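Local coordinates for protein succinylglutamate desuccinylase (PDB 2BCO) that probably hydrolyses N-succinylglutamate to succinate and glutamate, the last step of arginine degradation by the succinyltransferase pathway, as a zinc-dependent hydrolase, at residues A[94-99]-A[131-136]; A[161-166]-A[256-261]; A[216-221]-A[235-240]; A[273-278]-A[321-326]. All coordinates share one frame; numbering follows the deposited sequence.

Contact 1. Residues A[94-99]-A[131-136]; sequences IIAHPE and DTLKLL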
loop_
_atom_site.group_PDB
_atom_site.type_symbol
_atom_site.label_atom_id
_atom_site.label_comp_id
_atom_site.label_asym_id
_atom_site.label_seq_id
_atom_site.Cartn_x
_atom_site.Cartn_y
_atom_site.Cartn_z
ATOM N N ILE A 94 -4.503 -8.664 6.437
ATOM C CA ILE A 94 -5.750 -7.961 6.556
ATOM C C ILE A 94 -6.463 -7.783 5.229
ATOM O O ILE A 94 -5.854 -7.417 4.220
ATOM C CB ILE A 94 -5.520 -6.555 7.187
ATOM C CG1 ILE A 94 -4.919 -6.696 8.588
ATOM C CG2 ILE A 94 -6.831 -5.779 7.254
ATOM C CD1 ILE A 94 -4.591 -5.356 9.235
ATOM N N ILE A 95 -7.752 -8.089 5.232
ATOM C CA ILE A 95 -8.592 -7.856 4.069
ATOM C C ILE A 95 -9.525 -6.816 4.679
ATOM O O ILE A 95 -10.484 -7.156 5.363
ATOM C CB ILE A 95 -9.418 -9.090 3.652
ATOM C CG1 ILE A 95 -8.508 -10.183 3.101
ATOM C CG2 ILE A 95 -10.445 -8.691 2.592
ATOM C CD1 ILE A 95 -9.229 -11.476 2.832
ATOM N N ALA A 96 -9.202 -5.547 4.480
ATOM C CA ALA A 96 -10.009 -4.482 5.036
ATOM C C ALA A 96 -11.202 -4.245 4.130
ATOM O O ALA A 96 -11.098 -4.388 2.922
ATOM C CB ALA A 96 -9.179 -3.208 5.143
ATOM N N HIS A 97 -12.344 -3.918 4.708
ATOM C CA HIS A 97 -13.525 -3.607 3.897
ATOM C C HIS A 97 -14.116 -4.643 2.930
ATOM O O HIS A 97 -14.367 -4.335 1.763
ATOM C CB HIS A 97 -13.246 -2.342 3.104
ATOM C CG HIS A 97 -14.387 -1.393 3.087
ATOM N ND1 HIS A 97 -15.637 -1.728 3.571
ATOM C CD2 HIS A 97 -14.483 -0.107 2.672
ATOM C CE1 HIS A 97 -16.443 -0.695 3.459
ATOM N NE2 HIS A 97 -15.765 0.307 2.915
ATOM N N PRO A 98 -14.377 -5.867 3.397
ATOM C CA PRO A 98 -14.944 -6.860 2.483
ATOM C C PRO A 98 -16.321 -6.470 1.913
ATOM O O PRO A 98 -16.714 -6.926 0.839
ATOM C CB PRO A 98 -15.000 -8.122 3.340
ATOM C CG PRO A 98 -15.178 -7.574 4.730
ATOM C CD PRO A 98 -14.204 -6.428 4.746
ATOM N N GLU A 99 -17.050 -5.618 2.618
ATOM C CA GLU A 99 -18.357 -5.225 2.126
ATOM C C GLU A 99 -18.233 -4.461 0.813
ATOM O O GLU A 99 -19.068 -4.606 -0.076
ATOM C CB GLU A 99 -19.097 -4.376 3.163
ATOM C CG GLU A 99 -20.508 -4.002 2.745
ATOM C CD GLU A 99 -21.283 -3.303 3.849
ATOM O OE1 GLU A 99 -22.442 -2.906 3.600
ATOM O OE2 GLU A 99 -20.740 -3.150 4.964
ATOM N N ASP A 131 -11.091 3.140 12.396
ATOM C CA ASP A 131 -10.953 3.134 13.843
ATOM C C ASP A 131 -10.496 1.742 14.300
ATOM O O ASP A 131 -9.614 1.618 15.154
ATOM C CB ASP A 131 -12.289 3.508 14.498
ATOM C CG ASP A 131 -12.350 4.974 14.930
ATOM O OD1 ASP A 131 -12.102 5.875 14.106
ATOM O OD2 ASP A 131 -12.651 5.224 16.114
ATOM N N THR A 132 -11.093 0.701 13.724
ATOM C CA THR A 132 -10.713 -0.668 14.064
ATOM C C THR A 132 -9.306 -1.009 13.556
ATOM O O THR A 132 -8.557 -1.714 14.227
ATOM C CB THR A 132 -11.691 -1.707 13.463
ATOM O OG1 THR A 132 -12.994 -1.529 14.036
ATOM C CG2 THR A 132 -11.204 -3.128 13.748
ATOM N N LEU A 133 -8.948 -0.514 12.374
ATOM C CA LEU A 133 -7.629 -0.801 11.817
ATOM C C LEU A 133 -6.505 -0.219 12.677
ATOM O O LEU A 133 -5.450 -0.842 12.840
ATOM C CB LEU A 133 -7.536 -0.286 10.375
ATOM C CG LEU A 133 -8.494 -0.999 9.399
ATOM C CD1 LEU A 133 -8.474 -0.321 8.040
ATOM C CD2 LEU A 133 -8.099 -2.467 9.265
ATOM N N LYS A 134 -6.732 0.964 13.240
ATOM C CA LYS A 134 -5.720 1.585 14.088
ATOM C C LYS A 134 -5.470 0.700 15.303
ATOM O O LYS A 134 -4.351 0.634 15.809
ATOM C CB LYS A 134 -6.163 2.973 14.557
ATOM C CG LYS A 134 -6.513 3.946 13.452
ATOM C CD LYS A 134 -6.854 5.300 14.046
ATOM C CE LYS A 134 -7.207 6.306 12.969
ATOM N NZ LYS A 134 -7.546 7.638 13.557
ATOM N N LEU A 135 -6.525 0.033 15.767
ATOM C CA LEU A 135 -6.439 -0.871 16.916
ATOM C C LEU A 135 -5.611 -2.117 16.574
ATOM O O LEU A 135 -4.777 -2.553 17.362
ATOM C CB LEU A 135 -7.849 -1.288 17.353
ATOM C CG LEU A 135 -8.570 -0.538 18.478
ATOM C CD1 LEU A 135 -8.121 0.905 18.554
ATOM C CD2 LEU A 135 -10.082 -0.639 18.257
ATOM N N LEU A 136 -5.860 -2.691 15.397
ATOM C CA LEU A 136 -5.132 -3.877 14.945
ATOM C C LEU A 136 -3.641 -3.581 14.843
ATOM O O LEU A 136 -2.808 -4.430 15.151
ATOM C CB LEU A 136 -5.635 -4.324 13.578
ATOM C CG LEU A 136 -7.116 -4.662 13.447
ATOM C CD1 LEU A 136 -7.391 -5.126 12.030
ATOM C CD2 LEU A 136 -7.495 -5.749 14.444
#
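Apolar side chains alone join I94 and A96, at the C-terminal end of strand 90-95 and in the loop just after it, to L133 and L136 on helix 125-141, a buried strand-to-helix contact in the catalytic domain. I94 does most on the strand side because its two branches part. CG2 stands anti to the backbone N and meets CD2 of L133 at 4.1 Å, while CG1 lies beside that N (chi1 -61°) and carries CD1 to CD1 of L136, 4.0 Å away. L133 is split in the same manner: its second methyl, CD1, reaches the CB of A96 at 4.2 Å. L133 and L136, three residues apart, lie on one side of the helix, and the I94 side chain crosses both obliquely. The arrangement is that of a helix laid on the central sheet of the zinc-carboxypeptidase-like (M14) fold, in which strand 90-95 runs parallel to strand 55-60 through backbone bonds of I94 with I58 and C60. F203, from helix 203-211, and F116 also touch L133. Beyond A96 the chain leaves the sheet, and H97 takes the N-cap position of helix 98-102 while its NE2 is hydrogen-bonded to E126, near the start of helix 125-141. The side chain of A96 lies about 8 Å from that of the zinc ligand H155.

Contact 2. Residues A[161-166]-A[256-261]; sequences SKHYTF and PCIKYR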
loop_
_atom_site.group_PDB
_atom_site.type_symbol
_atom_site.label_atom_id
_atom_site.label_comp_id
_atom_site.label_asym_id
_atom_site.label_seq_id
_atom_site.Cartn_x
_atom_site.Cartn_y
_atom_site.Cartn_z
ATOM N N SER A 161 -0.354 3.595 -16.557
ATOM C CA SER A 161 0.925 4.233 -16.277
ATOM C C SER A 161 2.089 3.522 -16.963
ATOM O O SER A 161 2.010 2.332 -17.274
ATOM C CB SER A 161 1.175 4.254 -14.768
ATOM O OG SER A 161 2.426 4.836 -14.480
ATOM N N LYS A 162 3.170 4.254 -17.206
ATOM C CA LYS A 162 4.341 3.651 -17.823
ATOM C C LYS A 162 5.000 2.777 -16.763
ATOM O O LYS A 162 5.891 1.989 -17.061
ATOM C CB LYS A 162 5.304 4.730 -18.332
ATOM C CG LYS A 162 5.709 5.770 -17.300
ATOM C CD LYS A 162 6.480 6.918 -17.950
ATOM C CE LYS A 162 6.860 7.978 -16.921
ATOM N NZ LYS A 162 7.399 9.234 -17.526
ATOM N N HIS A 163 4.549 2.930 -15.517
ATOM C CA HIS A 163 5.050 2.132 -14.401
ATOM C C HIS A 163 3.902 1.217 -13.977
ATOM O O HIS A 163 3.012 1.643 -13.237
ATOM C CB HIS A 163 5.449 3.012 -13.215
ATOM C CG HIS A 163 6.545 3.988 -13.510
ATOM N ND1 HIS A 163 7.682 3.649 -14.213
ATOM C CD2 HIS A 163 6.700 5.289 -13.155
ATOM C CE1 HIS A 163 8.488 4.695 -14.280
ATOM N NE2 HIS A 163 7.915 5.704 -13.645
ATOM N N TYR A 164 3.905 -0.027 -14.459
ATOM C CA TYR A 164 2.839 -0.969 -14.119
ATOM C C TYR A 164 2.734 -1.128 -12.599
ATOM O O TYR A 164 1.634 -1.257 -12.055
ATOM C CB TYR A 164 3.093 -2.324 -14.775
ATOM C CG TYR A 164 2.041 -3.356 -14.451
ATOM C CD1 TYR A 164 0.765 -3.286 -15.013
ATOM C CD2 TYR A 164 2.317 -4.400 -13.575
ATOM C CE1 TYR A 164 -0.217 -4.246 -14.705
ATOM C CE2 TYR A 164 1.346 -5.359 -13.259
ATOM C CZ TYR A 164 0.082 -5.278 -13.832
ATOM O OH TYR A 164 -0.863 -6.239 -13.538
ATOM N N THR A 165 3.887 -1.136 -11.931
ATOM C CA THR A 165 3.955 -1.215 -10.473
ATOM C C THR A 165 4.785 -0.040 -9.962
ATOM O O THR A 165 5.732 0.399 -10.619
ATOM C CB THR A 165 4.647 -2.509 -9.954
ATOM O OG1 THR A 165 5.982 -2.586 -10.475
ATOM C CG2 THR A 165 3.863 -3.745 -10.342
ATOM N N PHE A 166 4.400 0.478 -8.801
ATOM C CA PHE A 166 5.129 1.560 -8.158
ATOM C C PHE A 166 4.666 1.653 -6.717
ATOM O O PHE A 166 3.650 1.066 -6.356
ATOM C CB PHE A 166 4.968 2.896 -8.914
ATOM C CG PHE A 166 3.618 3.555 -8.775
ATOM C CD1 PHE A 166 3.368 4.449 -7.736
ATOM C CD2 PHE A 166 2.630 3.366 -9.740
ATOM C CE1 PHE A 166 2.157 5.154 -7.662
ATOM C CE2 PHE A 166 1.412 4.068 -9.673
ATOM C CZ PHE A 166 1.182 4.966 -8.630
ATOM N N PRO A 256 17.938 -1.038 -9.627
ATOM C CA PRO A 256 17.299 -0.111 -8.690
ATOM C C PRO A 256 16.008 0.444 -9.282
ATOM O O PRO A 256 15.964 0.800 -10.464
ATOM C CB PRO A 256 18.349 0.979 -8.505
ATOM C CG PRO A 256 19.027 1.020 -9.860
ATOM C CD PRO A 256 19.172 -0.457 -10.194
ATOM N N CYS A 257 14.954 0.493 -8.471
ATOM C CA CYS A 257 13.692 1.051 -8.935
ATOM C C CYS A 257 13.934 2.548 -9.114
ATOM O O CYS A 257 14.846 3.110 -8.506
ATOM C CB CYS A 257 12.586 0.816 -7.899
ATOM S SG CYS A 257 12.913 1.500 -6.258
ATOM N N ILE A 258 13.143 3.194 -9.957
ATOM C CA ILE A 258 13.303 4.623 -10.159
ATOM C C ILE A 258 12.823 5.344 -8.891
ATOM O O ILE A 258 11.794 4.978 -8.316
ATOM C CB ILE A 258 12.492 5.088 -11.384
ATOM C CG1 ILE A 258 13.008 4.363 -12.635
ATOM C CG2 ILE A 258 12.611 6.606 -11.562
ATOM C CD1 ILE A 258 12.086 4.483 -13.823
ATOM N N LYS A 259 13.582 6.343 -8.449
ATOM C CA LYS A 259 13.230 7.094 -7.249
ATOM C C LYS A 259 12.687 8.460 -7.672
ATOM O O LYS A 259 13.318 9.175 -8.458
ATOM C CB LYS A 259 14.464 7.292 -6.356
ATOM C CG LYS A 259 15.325 6.044 -6.104
ATOM C CD LYS A 259 14.582 4.966 -5.312
ATOM C CE LYS A 259 15.508 3.810 -4.922
ATOM N NZ LYS A 259 16.145 3.143 -6.099
ATOM N N TYR A 260 11.515 8.815 -7.157
ATOM C CA TYR A 260 10.884 10.091 -7.481
ATOM C C TYR A 260 10.734 10.919 -6.216
ATOM O O TYR A 260 10.732 10.382 -5.118
ATOM C CB TYR A 260 9.490 9.873 -8.082
ATOM C CG TYR A 260 9.466 9.369 -9.510
ATOM C CD1 TYR A 260 9.637 10.244 -10.585
ATOM C CD2 TYR A 260 9.273 8.022 -9.787
ATOM C CE1 TYR A 260 9.617 9.783 -11.906
ATOM C CE2 TYR A 260 9.250 7.552 -11.103
ATOM C CZ TYR A 260 9.422 8.435 -12.155
ATOM O OH TYR A 260 9.394 7.970 -13.452
ATOM N N ARG A 261 10.630 12.231 -6.379
ATOM C CA ARG A 261 10.424 13.141 -5.257
ATOM C C ARG A 261 9.311 14.065 -5.720
ATOM O O ARG A 261 9.047 14.166 -6.919
ATOM C CB ARG A 261 11.689 13.958 -4.940
ATOM C CG ARG A 261 12.035 15.064 -5.939
ATOM C CD ARG A 261 13.241 15.886 -5.451
ATOM N NE ARG A 261 13.742 16.834 -6.450
ATOM C CZ ARG A 261 13.142 17.970 -6.786
ATOM N NH1 ARG A 261 12.006 18.326 -6.206
ATOM N NH2 ARG A 261 13.679 18.752 -7.714
#
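The chain at 161-164 is loop that leads into strand 165-169, whereas 258-261 is already extended as the first part of strand 258-267; the two backbones do not pair, and H163 and Y260 span the gap between them. Their side chains come from opposite directions, and NE2 of H163 lies 2.7 Å from OH of Y260 in a short, nearly straight hydrogen bond (164°) in which either atom could be the donor. The hydroxyl sits at the edge of the imidazole, in its plane, and the histidine nitrogen likewise lies near the plane of the phenol. The rings meet rim to rim, neither over the face of the other, with planes at 59°. With CG beside its backbone N (chi1 -61°), the H163 ring is directed at strand 258-267, where CE1 also touches CD1 of I258 at 3.6 Å, the two side chains crossing at about a right angle. CG of K162 lies over the centre of one imidazole face, 4.1 Å above it. Behind the histidine, an ST turn forms as the backbone N of H163 donates to OG of S161 at 3.0 Å. F284 meets the rings of both H163 and Y260, and A192 of strand 192-195 touches both side chains. The bond thus ties the catalytic domain to the first strand of the region assigned to the barrel-sandwich hybrid domain. NE2 of H163 and OH of Y260, on two buried side chains, satisfy each other here, and the bond probably fixes the rotation of the imidazole.

Contact 3. Residues A[216-221]-A[235-240]; sequences LTMELG and TAFDLA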
loop_
_atom_site.group_PDB
_atom_site.type_symbol
_atom_site.label_atom_id
_atom_site.label_comp_id
_atom_site.label_asym_id
_atom_site.label_seq_id
_atom_site.Cartn_x
_atom_site.Cartn_y
_atom_site.Cartn_z
ATOM N N LEU A 216 4.812 1.160 3.123
ATOM C CA LEU A 216 4.598 1.571 1.752
ATOM C C LEU A 216 3.166 1.324 1.358
ATOM O O LEU A 216 2.486 0.459 1.908
ATOM C CB LEU A 216 5.466 0.763 0.782
ATOM C CG LEU A 216 6.988 0.693 0.857
ATOM C CD1 LEU A 216 7.452 -0.502 0.018
ATOM C CD2 LEU A 216 7.599 1.998 0.350
ATOM N N THR A 217 2.723 2.090 0.379
ATOM C CA THR A 217 1.416 1.892 -0.211
ATOM C C THR A 217 1.903 1.406 -1.570
ATOM O O THR A 217 2.619 2.125 -2.266
ATOM C CB THR A 217 0.651 3.201 -0.370
ATOM O OG1 THR A 217 0.364 3.730 0.929
ATOM C CG2 THR A 217 -0.660 2.959 -1.125
HETATM N N MSE A 218 1.560 0.181 -1.935
HETATM C CA MSE A 218 2.016 -0.363 -3.208
HETATM C C MSE A 218 0.910 -0.488 -4.262
HETATM O O MSE A 218 -0.122 -1.115 -4.023
HETATM C CB MSE A 218 2.686 -1.725 -2.962
HETATM C CG MSE A 218 3.852 -1.652 -1.975
HETATM SE SE MSE A 218 4.650 -3.358 -1.515
HETATM C CE MSE A 218 5.979 -3.416 -2.917
ATOM N N GLU A 219 1.132 0.125 -5.421
ATOM C CA GLU A 219 0.179 0.075 -6.530
ATOM C C GLU A 219 0.545 -1.111 -7.432
ATOM O O GLU A 219 1.445 -1.016 -8.274
ATOM C CB GLU A 219 0.244 1.366 -7.341
ATOM C CG GLU A 219 0.091 2.648 -6.535
ATOM C CD GLU A 219 -1.284 2.806 -5.893
ATOM O OE1 GLU A 219 -2.303 2.472 -6.533
ATOM O OE2 GLU A 219 -1.345 3.293 -4.749
ATOM N N LEU A 220 -0.162 -2.221 -7.239
ATOM C CA LEU A 220 0.064 -3.456 -7.985
ATOM C C LEU A 220 -0.933 -3.647 -9.122
ATOM O O LEU A 220 -2.032 -4.175 -8.923
ATOM C CB LEU A 220 -0.035 -4.657 -7.045
ATOM C CG LEU A 220 1.111 -4.968 -6.089
ATOM C CD1 LEU A 220 1.840 -3.706 -5.701
ATOM C CD2 LEU A 220 0.566 -5.694 -4.869
ATOM N N GLY A 221 -0.550 -3.229 -10.315
ATOM C CA GLY A 221 -1.435 -3.400 -11.442
ATOM C C GLY A 221 -2.648 -2.491 -11.407
ATOM O O GLY A 221 -2.639 -1.442 -10.767
ATOM N N THR A 235 4.043 -11.675 -10.629
ATOM C CA THR A 235 4.873 -12.786 -10.191
ATOM C C THR A 235 6.143 -12.357 -9.439
ATOM O O THR A 235 6.462 -12.910 -8.389
ATOM C CB THR A 235 5.268 -13.669 -11.397
ATOM O OG1 THR A 235 4.075 -14.176 -12.009
ATOM C CG2 THR A 235 6.159 -14.832 -10.962
ATOM N N ALA A 236 6.866 -11.380 -9.969
ATOM C CA ALA A 236 8.094 -10.921 -9.323
ATOM C C ALA A 236 7.796 -10.362 -7.930
ATOM O O ALA A 236 8.506 -10.640 -6.968
ATOM C CB ALA A 236 8.778 -9.862 -10.190
ATOM N N PHE A 237 6.743 -9.568 -7.822
ATOM C CA PHE A 237 6.391 -9.027 -6.527
ATOM C C PHE A 237 6.031 -10.135 -5.535
ATOM O O PHE A 237 6.498 -10.140 -4.395
ATOM C CB PHE A 237 5.197 -8.071 -6.640
ATOM C CG PHE A 237 4.535 -7.798 -5.326
ATOM C CD1 PHE A 237 5.056 -6.858 -4.452
ATOM C CD2 PHE A 237 3.411 -8.527 -4.934
ATOM C CE1 PHE A 237 4.473 -6.645 -3.207
ATOM C CE2 PHE A 237 2.823 -8.323 -3.691
ATOM C CZ PHE A 237 3.358 -7.378 -2.828
ATOM N N ASP A 238 5.167 -11.048 -5.967
ATOM C CA ASP A 238 4.706 -12.138 -5.116
ATOM C C ASP A 238 5.832 -13.014 -4.574
ATOM O O ASP A 238 5.777 -13.466 -3.426
ATOM C CB ASP A 238 3.699 -13.000 -5.885
ATOM C CG ASP A 238 3.165 -14.152 -5.062
ATOM O OD1 ASP A 238 2.510 -13.908 -4.036
ATOM O OD2 ASP A 238 3.404 -15.312 -5.444
ATOM N N LEU A 239 6.840 -13.253 -5.409
ATOM C CA LEU A 239 7.996 -14.065 -5.041
ATOM C C LEU A 239 8.827 -13.295 -4.017
ATOM O O LEU A 239 9.313 -13.859 -3.039
ATOM C CB LEU A 239 8.835 -14.352 -6.286
ATOM C CG LEU A 239 9.698 -15.617 -6.325
ATOM C CD1 LEU A 239 10.382 -15.709 -7.684
ATOM C CD2 LEU A 239 10.727 -15.591 -5.222
ATOM N N ALA A 240 8.986 -11.999 -4.254
ATOM C CA ALA A 240 9.744 -11.159 -3.337
ATOM C C ALA A 240 9.005 -11.126 -1.995
ATOM O O ALA A 240 9.630 -11.164 -0.941
ATOM C CB ALA A 240 9.891 -9.749 -3.905
#
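A selenium atom beside an aromatic ring marks this contact: selenomethionine M218 approaches F237 as a Met-aromatic pair, SE lying 5.0 Å from the ring centroid and well away from the ring normal (72°). CE and SE of M218 reach the same ring atom, CE1 of F237, CE at 3.6 Å and SE at 3.7 Å; the chain bends at chi3 (90°) and brings the methyl to the ring edge, near its plane. L220, two residues on along the strand, takes a face. Its CD2 stands 4.0 Å from the F237 centroid in a CH-pi contact, somewhat offset toward the rim, and the two side chains cross at about a right angle. F237 can be held by both because its CG is anti to the backbone N (chi1 163°), which sends the ring from helix 235-245 toward strand 214-220. L72 of helix 68-81 and L154 of strand 149-157 also touch the phenylalanine. Between M218 and L220 the alternation of the strand turns E219, the predicted active-site residue, away from the helix, and E219 touches the zinc ligand H155. A strand with one side packed on a helix and the other turned toward H155 is consistent with the zinc-carboxypeptidase-like catalytic domain.

Contact 4. Residues A[273-278]-A[321-326]; sequences FDFMFD and QRAALM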
loop_
_atom_site.group_PDB
_atom_site.type_symbol
_atom_site.label_atom_id
_atom_site.label_comp_id
_atom_site.label_asym_id
_atom_site.label_seq_id
_atom_site.Cartn_x
_atom_site.Cartn_y
_atom_site.Cartn_z
ATOM N N PHE A 273 -11.936 24.931 -12.092
ATOM C CA PHE A 273 -10.656 24.240 -12.151
ATOM C C PHE A 273 -10.795 23.031 -13.076
ATOM O O PHE A 273 -11.837 22.377 -13.085
ATOM C CB PHE A 273 -10.297 23.776 -10.731
ATOM C CG PHE A 273 -9.015 22.999 -10.633
ATOM C CD1 PHE A 273 -7.815 23.641 -10.340
ATOM C CD2 PHE A 273 -9.009 21.614 -10.805
ATOM C CE1 PHE A 273 -6.625 22.915 -10.217
ATOM C CE2 PHE A 273 -7.818 20.877 -10.686
ATOM C CZ PHE A 273 -6.627 21.528 -10.390
ATOM N N ASP A 274 -9.764 22.732 -13.858
ATOM C CA ASP A 274 -9.821 21.569 -14.739
ATOM C C ASP A 274 -8.474 21.298 -15.401
ATOM O O ASP A 274 -7.547 22.099 -15.305
ATOM C CB ASP A 274 -10.891 21.758 -15.821
ATOM C CG ASP A 274 -11.532 20.444 -16.254
ATOM O OD1 ASP A 274 -10.897 19.380 -16.102
ATOM O OD2 ASP A 274 -12.674 20.474 -16.756
ATOM N N PHE A 275 -8.378 20.156 -16.070
ATOM C CA PHE A 275 -7.160 19.760 -16.762
ATOM C C PHE A 275 -7.483 19.651 -18.244
ATOM O O PHE A 275 -8.642 19.511 -18.610
ATOM C CB PHE A 275 -6.683 18.406 -16.255
ATOM C CG PHE A 275 -6.388 18.374 -14.784
ATOM C CD1 PHE A 275 -5.381 19.174 -14.241
ATOM C CD2 PHE A 275 -7.091 17.515 -13.939
ATOM C CE1 PHE A 275 -5.078 19.119 -12.883
ATOM C CE2 PHE A 275 -6.792 17.451 -12.576
ATOM C CZ PHE A 275 -5.784 18.254 -12.048
HETATM N N MSE A 276 -6.467 19.703 -19.095
HETATM C CA MSE A 276 -6.695 19.599 -20.529
HETATM C C MSE A 276 -6.742 18.145 -20.986
HETATM O O MSE A 276 -7.418 17.819 -21.968
HETATM C CB MSE A 276 -5.609 20.346 -21.296
HETATM C CG MSE A 276 -5.533 21.823 -20.956
HETATM SE SE MSE A 276 -4.268 22.772 -22.071
HETATM C CE MSE A 276 -5.496 23.603 -23.308
ATOM N N PHE A 277 -6.028 17.275 -20.273
ATOM C CA PHE A 277 -6.003 15.855 -20.609
ATOM C C PHE A 277 -7.307 15.178 -20.200
ATOM O O PHE A 277 -8.059 15.706 -19.382
ATOM C CB PHE A 277 -4.803 15.153 -19.939
ATOM C CG PHE A 277 -4.603 15.506 -18.468
ATOM C CD1 PHE A 277 -5.489 15.051 -17.485
ATOM C CD2 PHE A 277 -3.528 16.310 -18.076
ATOM C CE1 PHE A 277 -5.295 15.384 -16.125
ATOM C CE2 PHE A 277 -3.325 16.648 -16.725
ATOM C CZ PHE A 277 -4.215 16.188 -15.751
ATOM N N ASP A 278 -7.566 14.008 -20.774
ATOM C CA ASP A 278 -8.777 13.248 -20.485
ATOM C C ASP A 278 -8.722 12.578 -19.124
ATOM O O ASP A 278 -7.658 12.472 -18.513
ATOM C CB ASP A 278 -9.002 12.180 -21.557
ATOM C CG ASP A 278 -9.471 12.765 -22.871
ATOM O OD1 ASP A 278 -9.614 11.995 -23.846
ATOM O OD2 ASP A 278 -9.702 13.991 -22.927
ATOM N N GLN A 321 -8.249 21.322 -1.276
ATOM C CA GLN A 321 -7.519 20.058 -1.163
ATOM C C GLN A 321 -6.566 19.926 -2.355
ATOM O O GLN A 321 -6.621 20.732 -3.285
ATOM C CB GLN A 321 -8.494 18.878 -1.149
ATOM C CG GLN A 321 -9.451 18.873 0.028
ATOM C CD GLN A 321 -8.736 18.748 1.357
ATOM O OE1 GLN A 321 -8.104 17.727 1.643
ATOM N NE2 GLN A 321 -8.826 19.790 2.179
ATOM N N ARG A 322 -5.697 18.920 -2.343
ATOM C CA ARG A 322 -4.764 18.765 -3.453
ATOM C C ARG A 322 -5.403 18.033 -4.618
ATOM O O ARG A 322 -6.105 17.036 -4.434
ATOM C CB ARG A 322 -3.486 18.041 -3.014
ATOM C CG ARG A 322 -3.532 16.522 -2.993
ATOM C CD ARG A 322 -2.103 16.000 -2.896
ATOM N NE ARG A 322 -2.007 14.550 -2.757
ATOM C CZ ARG A 322 -2.493 13.676 -3.633
ATOM N NH1 ARG A 322 -3.128 14.098 -4.726
ATOM N NH2 ARG A 322 -2.333 12.376 -3.419
ATOM N N ALA A 323 -5.155 18.546 -5.822
ATOM C CA ALA A 323 -5.704 17.972 -7.042
ATOM C C ALA A 323 -4.697 17.107 -7.788
ATOM O O ALA A 323 -5.077 16.296 -8.635
ATOM C CB ALA A 323 -6.195 19.083 -7.948
ATOM N N ALA A 324 -3.416 17.276 -7.480
ATOM C CA ALA A 324 -2.380 16.496 -8.151
ATOM C C ALA A 324 -0.990 16.645 -7.544
ATOM O O ALA A 324 -0.716 17.547 -6.749
ATOM C CB ALA A 324 -2.328 16.871 -9.637
ATOM N N LEU A 325 -0.115 15.737 -7.950
ATOM C CA LEU A 325 1.266 15.721 -7.506
ATOM C C LEU A 325 2.108 15.858 -8.759
ATOM O O LEU A 325 1.789 15.276 -9.787
ATOM C CB LEU A 325 1.574 14.391 -6.821
ATOM C CG LEU A 325 2.051 14.363 -5.362
ATOM C CD1 LEU A 325 1.602 15.599 -4.599
ATOM C CD2 LEU A 325 1.506 13.101 -4.705
HETATM N N MSE A 326 3.150 16.669 -8.695
HETATM C CA MSE A 326 4.055 16.820 -9.825
HETATM C C MSE A 326 5.341 16.225 -9.277
HETATM O O MSE A 326 5.849 16.667 -8.250
HETATM C CB MSE A 326 4.258 18.294 -10.180
HETATM C CG MSE A 326 3.013 19.006 -10.683
HETATM SE SE MSE A 326 2.356 18.258 -12.329
HETATM C CE MSE A 326 3.383 19.335 -13.574
#
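The rings of F273 and F275 both meet A323, though in different ways. CZ of F273 approaches CB of A323 at 3.5 Å obliquely, neither squarely over a face nor at an edge. F275 has the carbonyl O of A323 at its edge, near the ring plane, 4.0 Å from CZ; the same CZ lies 4.2 Å from CB of A323 and, obliquely, 4.4 Å from CB of A324. One face of F275 is taken by CZ of F277, 3.2 Å above the plane toward the rim, and F277 in turn has CB of F275 over one of its own faces. Different first torsions make the two rings converge: CG of F273 is anti to the backbone N (chi1 178°), whereas that of F275 lies beside it (chi1 -59°). A323 and A324 can both offer a methyl group to these rings because they form a classic beta bulge opposite I266 of strand 258-267, which breaks the usual alternation of sides. Strand 273-275 is an outer strand of a small antiparallel sheet with 292-296 and 299-302, and strand 322-335 belongs to another sheet; the rings lie between the two strands, consistent with packing between layers of the barrel-sandwich hybrid domain. The axes of the short strand segments approach to 9.9 Å, at 38° to one another. I310 of strand 309-311 touches F277 and A324.

In the fold
Contacts 1 and 3 are buried, and both pack a helix on a strand of the catalytic domain by apolar and aromatic contact alone; their centres are 20 Å apart, and contact 3 lies nearer the centre of the chain. Contact 2, partly buried, is the polar exception and reaches from that domain to strand 258-267. It touches contact 3 directly: O of F166 accepts a probable hydrogen bond from N of E219 at 2.8 Å, where strands 165-169 and 214-220 are neighbours. Contact 4 is farthest from the chain centre yet buried, in the hybrid domain and away from the metal; its strand 322-335 pairs with strand 258-267 of contact 2.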